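Local coordinates for fructosyl amine:oxygen oxidoreductase (Neosartorya fumigata, PDB 4WCT), which probably catalyses the FAD-dependent oxidative deglycation of fructosyl amines (Amadori products), using molecular oxygen as electron acceptor, at residues T140-T154 and G162-S174. Residues are numbered along the deposited sequence; the frame is centred on the assembly and turned at random.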
loop_
_atom_site.group_PDB
_atom_site.type_symbol
_atom_site.label_atom_id
_atom_site.label_comp_id
_atom_site.label_asym_id
_atom_site.label_seq_id
_atom_site.Cartn_x
_atom_site.Cartn_y
_atom_site.Cartn_z
ATOM N N THR A 140 20.630 -6.345 -9.181
ATOM C CA THR A 140 19.801 -6.740 -10.329
ATOM C C THR A 140 20.504 -6.457 -11.671
ATOM O O THR A 140 21.158 -5.428 -11.832
ATOM C CB THR A 140 18.449 -5.974 -10.292
ATOM O OG1 THR A 140 17.694 -6.394 -9.149
ATOM C CG2 THR A 140 17.650 -6.203 -11.572
ATOM N N ASN A 141 20.394 -7.373 -12.627
ATOM C CA ASN A 141 20.907 -7.086 -13.970
ATOM C C ASN A 141 19.790 -6.531 -14.831
ATOM O O ASN A 141 18.870 -7.244 -15.179
ATOM C CB ASN A 141 21.543 -8.320 -14.627
ATOM C CG ASN A 141 22.741 -8.851 -13.841
ATOM O OD1 ASN A 141 23.808 -8.225 -13.790
ATOM N ND2 ASN A 141 22.541 -9.976 -13.163
ATOM N N PHE A 142 19.788 -5.217 -15.003
ATOM C CA PHE A 142 18.728 -4.534 -15.746
ATOM C C PHE A 142 19.010 -4.533 -17.233
ATOM O O PHE A 142 20.163 -4.614 -17.665
ATOM C CB PHE A 142 18.624 -3.083 -15.305
ATOM C CG PHE A 142 18.211 -2.894 -13.882
ATOM C CD1 PHE A 142 16.871 -2.775 -13.536
ATOM C CD2 PHE A 142 19.158 -2.847 -12.871
ATOM C CE1 PHE A 142 16.487 -2.533 -12.242
ATOM C CE2 PHE A 142 18.769 -2.608 -11.573
ATOM C CZ PHE A 142 17.446 -2.477 -11.246
ATOM N N VAL A 143 17.961 -4.446 -18.027
ATOM C CA VAL A 143 18.088 -4.178 -19.452
ATOM C C VAL A 143 17.772 -2.699 -19.625
ATOM O O VAL A 143 16.738 -2.212 -19.154
ATOM C CB VAL A 143 17.070 -4.998 -20.242
ATOM C CG1 VAL A 143 17.139 -4.646 -21.709
ATOM C CG2 VAL A 143 17.307 -6.495 -20.031
ATOM N N LYS A 144 18.681 -1.974 -20.242
ATOM C CA LYS A 144 18.478 -0.537 -20.449
ATOM C C LYS A 144 17.570 -0.311 -21.643
ATOM O O LYS A 144 17.763 -0.893 -22.711
ATOM C CB LYS A 144 19.812 0.160 -20.661
ATOM C CG LYS A 144 19.699 1.661 -20.924
ATOM C CD LYS A 144 19.342 2.432 -19.661
ATOM C CE LYS A 144 19.005 3.885 -19.954
ATOM N NZ LYS A 144 20.260 4.680 -20.200
ATOM N N LEU A 145 16.645 0.625 -21.487
ATOM C CA LEU A 145 15.721 1.002 -22.540
ATOM C C LEU A 145 15.981 2.447 -22.927
ATOM O O LEU A 145 15.854 3.353 -22.091
ATOM C CB LEU A 145 14.263 0.830 -22.081
ATOM C CG LEU A 145 13.899 -0.493 -21.418
ATOM C CD1 LEU A 145 12.491 -0.384 -20.842
ATOM C CD2 LEU A 145 13.992 -1.624 -22.427
ATOM N N GLU A 146 16.462 2.642 -24.161
ATOM C CA GLU A 146 16.977 3.940 -24.613
ATOM C C GLU A 146 16.030 4.607 -25.585
ATOM O O GLU A 146 15.978 5.830 -25.677
ATOM C CB GLU A 146 18.313 3.766 -25.322
ATOM C CG GLU A 146 19.397 3.172 -24.468
ATOM C CD GLU A 146 20.191 4.225 -23.712
ATOM O OE1 GLU A 146 19.864 5.429 -23.784
ATOM O OE2 GLU A 146 21.166 3.834 -23.051
ATOM N N THR A 147 15.319 3.805 -26.376
ATOM C CA THR A 147 14.501 4.324 -27.462
ATOM C C THR A 147 13.040 3.924 -27.298
ATOM O O THR A 147 12.730 2.982 -26.565
ATOM C CB THR A 147 15.004 3.785 -28.827
ATOM O OG1 THR A 147 14.789 2.387 -28.878
ATOM C CG2 THR A 147 16.510 4.113 -29.033
ATOM N N ALA A 148 12.160 4.531 -28.077
ATOM C CA ALA A 148 10.754 4.156 -28.060
ATOM C C ALA A 148 10.586 2.712 -28.463
ATOM O O ALA A 148 9.811 1.984 -27.879
ATOM C CB ALA A 148 9.965 5.033 -28.995
ATOM N N GLU A 149 11.324 2.290 -29.477
ATOM C CA GLU A 149 11.263 0.898 -29.900
ATOM C C GLU A 149 11.679 -0.067 -28.790
ATOM O O GLU A 149 11.050 -1.131 -28.611
ATOM C CB GLU A 149 12.120 0.679 -31.170
ATOM C CG GLU A 149 12.085 -0.766 -31.674
ATOM C CD GLU A 149 12.349 -0.854 -33.167
ATOM O OE1 GLU A 149 11.430 -0.462 -33.960
ATOM O OE2 GLU A 149 13.496 -1.245 -33.528
ATOM N N ASP A 150 12.722 0.278 -28.052
ATOM C CA ASP A 150 13.158 -0.537 -26.904
ATOM C C ASP A 150 11.976 -0.709 -25.947
ATOM O O ASP A 150 11.744 -1.803 -25.461
ATOM C CB ASP A 150 14.298 0.106 -26.113
ATOM C CG ASP A 150 15.641 0.105 -26.839
ATOM O OD1 ASP A 150 15.841 -0.694 -27.768
ATOM O OD2 ASP A 150 16.536 0.888 -26.399
ATOM N N PHE A 151 11.248 0.383 -25.640
ATOM C CA PHE A 151 10.085 0.266 -24.748
ATOM C C PHE A 151 9.007 -0.629 -25.363
ATOM O O PHE A 151 8.483 -1.533 -24.704
ATOM C CB PHE A 151 9.488 1.643 -24.416
ATOM C CG PHE A 151 10.206 2.355 -23.316
ATOM C CD1 PHE A 151 9.883 2.141 -21.994
ATOM C CD2 PHE A 151 11.256 3.228 -23.613
ATOM C CE1 PHE A 151 10.529 2.835 -21.000
ATOM C CE2 PHE A 151 11.915 3.919 -22.631
ATOM C CZ PHE A 151 11.544 3.741 -21.313
ATOM N N ARG A 152 8.670 -0.377 -26.621
ATOM C CA ARG A 152 7.551 -1.112 -27.238
ATOM C C ARG A 152 7.822 -2.595 -27.313
ATOM O O ARG A 152 6.922 -3.407 -27.079
ATOM C CB ARG A 152 7.191 -0.558 -28.604
ATOM C CG ARG A 152 6.638 0.862 -28.543
ATOM C CD ARG A 152 6.002 1.308 -29.864
ATOM N NE ARG A 152 6.971 1.292 -30.950
ATOM C CZ ARG A 152 7.710 2.323 -31.355
ATOM N NH1 ARG A 152 7.568 3.542 -30.837
ATOM N NH2 ARG A 152 8.608 2.139 -32.299
ATOM N N ARG A 153 9.090 -2.967 -27.472
ATOM C CA ARG A 153 9.434 -4.379 -27.571
ATOM C C ARG A 153 9.386 -5.139 -26.259
ATOM O O ARG A 153 9.530 -6.385 -26.259
ATOM C CB ARG A 153 10.805 -4.563 -28.200
ATOM C CG ARG A 153 10.798 -4.270 -29.698
ATOM C CD ARG A 153 12.154 -4.490 -30.353
ATOM N NE ARG A 153 12.042 -4.501 -31.816
ATOM C CZ ARG A 153 13.032 -4.793 -32.639
ATOM N NH1 ARG A 153 14.258 -5.007 -32.170
ATOM N NH2 ARG A 153 12.797 -4.815 -33.949
ATOM N N THR A 154 9.138 -4.442 -25.152
ATOM C CA THR A 154 8.998 -5.139 -23.885
ATOM C C THR A 154 7.637 -5.792 -23.712
ATOM O O THR A 154 7.483 -6.597 -22.788
ATOM C CB THR A 154 9.176 -4.211 -22.654
ATOM O OG1 THR A 154 8.110 -3.256 -22.605
ATOM C CG2 THR A 154 10.503 -3.582 -22.631
ATOM N N GLY A 162 3.097 3.981 -28.324
ATOM C CA GLY A 162 3.497 5.399 -28.258
ATOM C C GLY A 162 4.929 5.687 -28.643
ATOM O O GLY A 162 5.722 4.798 -28.982
ATOM N N ASP A 163 5.262 6.976 -28.587
ATOM C CA ASP A 163 6.553 7.464 -28.955
ATOM C C ASP A 163 7.479 7.706 -27.763
ATOM O O ASP A 163 8.637 8.017 -27.968
ATOM C CB ASP A 163 6.391 8.785 -29.706
ATOM C CG ASP A 163 5.852 8.614 -31.073
ATOM O OD1 ASP A 163 6.009 7.532 -31.708
ATOM O OD2 ASP A 163 5.274 9.595 -31.549
ATOM N N PHE A 164 6.970 7.560 -26.536
ATOM C CA PHE A 164 7.793 7.623 -25.322
ATOM C C PHE A 164 8.762 8.823 -25.315
ATOM O O PHE A 164 9.996 8.628 -25.169
ATOM C CB PHE A 164 8.570 6.311 -25.126
ATOM C CG PHE A 164 7.689 5.104 -24.874
ATOM C CD1 PHE A 164 7.022 4.461 -25.913
ATOM C CD2 PHE A 164 7.433 4.684 -23.591
ATOM C CE1 PHE A 164 6.160 3.385 -25.649
ATOM C CE2 PHE A 164 6.636 3.583 -23.332
ATOM C CZ PHE A 164 5.945 2.976 -24.350
ATOM N N PRO A 165 8.225 10.041 -25.556
ATOM C CA PRO A 165 9.127 11.158 -25.858
ATOM C C PRO A 165 9.992 11.562 -24.667
ATOM O O PRO A 165 9.470 11.935 -23.616
ATOM C CB PRO A 165 8.179 12.287 -26.316
ATOM C CG PRO A 165 6.836 11.643 -26.531
ATOM C CD PRO A 165 6.808 10.410 -25.688
ATOM N N GLY A 166 11.304 11.406 -24.817
ATOM C CA GLY A 166 12.251 11.666 -23.756
ATOM C C GLY A 166 12.430 10.580 -22.723
ATOM O O GLY A 166 13.272 10.710 -21.838
ATOM N N TRP A 167 11.694 9.473 -22.873
ATOM C CA TRP A 167 11.752 8.417 -21.870
ATOM C C TRP A 167 13.051 7.614 -22.004
ATOM O O TRP A 167 13.451 7.214 -23.117
ATOM C CB TRP A 167 10.585 7.452 -22.033
ATOM C CG TRP A 167 9.231 7.941 -21.633
ATOM C CD1 TRP A 167 8.603 9.102 -22.019
ATOM C CD2 TRP A 167 8.248 7.186 -20.914
ATOM N NE1 TRP A 167 7.320 9.107 -21.563
ATOM C CE2 TRP A 167 7.063 7.938 -20.909
ATOM C CE3 TRP A 167 8.270 5.959 -20.255
ATOM C CZ2 TRP A 167 5.917 7.516 -20.240
ATOM C CZ3 TRP A 167 7.148 5.523 -19.633
ATOM C CH2 TRP A 167 5.970 6.305 -19.619
ATOM N N LYS A 168 13.632 7.295 -20.854
ATOM C CA LYS A 168 14.645 6.238 -20.737
ATOM C C LYS A 168 14.330 5.462 -19.494
ATOM O O LYS A 168 13.727 5.970 -18.576
ATOM C CB LYS A 168 16.069 6.799 -20.663
ATOM C CG LYS A 168 16.445 7.573 -21.929
ATOM C CD LYS A 168 17.931 7.795 -22.105
ATOM C CE LYS A 168 18.171 8.623 -23.364
ATOM N NZ LYS A 168 17.979 7.781 -24.572
ATOM N N GLY A 169 14.675 4.182 -19.484
ATOM C CA GLY A 169 14.370 3.379 -18.336
ATOM C C GLY A 169 15.085 2.049 -18.338
ATOM O O GLY A 169 16.043 1.852 -19.076
ATOM N N TRP A 170 14.771 1.272 -17.316
ATOM C CA TRP A 170 15.413 -0.016 -17.045
ATOM C C TRP A 170 14.344 -1.075 -16.750
ATOM O O TRP A 170 13.449 -0.854 -15.970
ATOM C CB TRP A 170 16.344 0.079 -15.849
ATOM C CG TRP A 170 17.560 0.916 -16.067
ATOM C CD1 TRP A 170 18.789 0.467 -16.396
ATOM C CD2 TRP A 170 17.669 2.350 -15.948
ATOM N NE1 TRP A 170 19.677 1.517 -16.460
ATOM C CE2 TRP A 170 19.012 2.685 -16.223
ATOM C CE3 TRP A 170 16.766 3.369 -15.723
ATOM C CZ2 TRP A 170 19.481 4.005 -16.182
ATOM C CZ3 TRP A 170 17.245 4.681 -15.629
ATOM C CH2 TRP A 170 18.594 4.976 -15.839
ATOM N N LEU A 171 14.513 -2.258 -17.342
ATOM C CA LEU A 171 13.658 -3.407 -17.139
ATOM C C LEU A 171 14.337 -4.413 -16.211
ATOM O O LEU A 171 15.516 -4.754 -16.399
ATOM C CB LEU A 171 13.379 -4.067 -18.493
ATOM C CG LEU A 171 12.744 -5.464 -18.451
ATOM C CD1 LEU A 171 11.353 -5.411 -17.875
ATOM C CD2 LEU A 171 12.695 -6.074 -19.838
ATOM N N HIS A 172 13.607 -4.781 -15.176
ATOM C CA HIS A 172 13.983 -5.755 -14.132
ATOM C C HIS A 172 13.069 -6.969 -14.421
ATOM O O HIS A 172 11.868 -6.880 -14.233
ATOM C CB HIS A 172 13.640 -5.120 -12.745
ATOM C CG HIS A 172 13.825 -6.040 -11.580
ATOM N ND1 HIS A 172 13.687 -5.617 -10.280
ATOM C CD2 HIS A 172 14.344 -7.289 -11.513
ATOM C CE1 HIS A 172 14.027 -6.594 -9.458
ATOM N NE2 HIS A 172 14.419 -7.626 -10.182
ATOM N N LYS A 173 13.607 -8.045 -14.981
ATOM C CA LYS A 173 12.777 -9.155 -15.428
ATOM C C LYS A 173 12.301 -10.126 -14.335
ATOM O O LYS A 173 11.215 -10.679 -14.439
ATOM C CB LYS A 173 13.536 -9.940 -16.484
ATOM C CG LYS A 173 13.158 -9.587 -17.903
ATOM C CD LYS A 173 14.035 -10.329 -18.905
ATOM C CE LYS A 173 15.237 -9.497 -19.341
ATOM N NZ LYS A 173 15.449 -9.566 -20.819
ATOM N N SER A 174 13.215 -10.532 -13.467
ATOM C CA SER A 174 12.947 -11.562 -12.464
ATOM C C SER A 174 12.865 -10.906 -11.086
ATOM O O SER A 174 13.578 -9.941 -10.812
ATOM C CB SER A 174 14.104 -12.575 -12.472
ATOM O OG SER A 174 14.111 -13.271 -13.701
HETATM O O HOH W 1 16.360 -7.959 -15.656
HETATM O O HOH W 2 8.335 5.967 -32.155
#
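V143 and L171 exchange two backbone hydrogen bonds, and L145 and G169 exchange two more, making strands 143-145 and 168-172 an antiparallel ladder with K144 opposite W170 as the non-hydrogen-bonded pair between them. On the face bearing K144 and W170, the lysine's methylenes lie over the indole: CG stands anti to the backbone N (chi1 178°), and a bend at chi2 carries CD across, 3.6 Å from the centroid of the five-membered ring of W170. The same indole turns an edge toward the face of F142 in an offset edge-to-face pair, planes at 77°. Further along, T140 CG2 lies over the centre of the F142 ring and also makes a CH-pi contact with the face of H172, 3.7 Å from the H172 centroid.

At the other end K168 bends at chi4, so that NZ donates to the carbonyl E146 O (3.0 Å) and bridges to E146 OE1 (3.1 Å); K144 NZ reaches E146 OE2 only weakly, and one carboxylate thus answers two lysines. Helix 148-152 then packs against the loop 162-167 that leads into strand 168-172, and F151 CZ reaches the backbone of K168 and G169. F151 CB stands almost squarely over the F164 ring, 3.6 Å from its centroid, the two rings near parallel but slid apart, while W167 directs its edge at the face of F151. R152 NH1 donates to G162 O (2.9 Å), nearly in the guanidinium plane, and a water links NH1 to D163 OD1.

A capping box between T147 and D150 fixes the helix start: D150 N donates to T147 OG1, and D150 OD2 accepts from E146 N and T147 N. Outside, E75 holds H172 ND1 and D342 holds W167 NE1. Strand 117-121 flanks 168-172 on its other side, so 143-145 is an edge strand, within this chain, of the larger mixed sheet of an FAD-dependent oxidoreductase, joined to its antiparallel neighbour through a short helix and a loop.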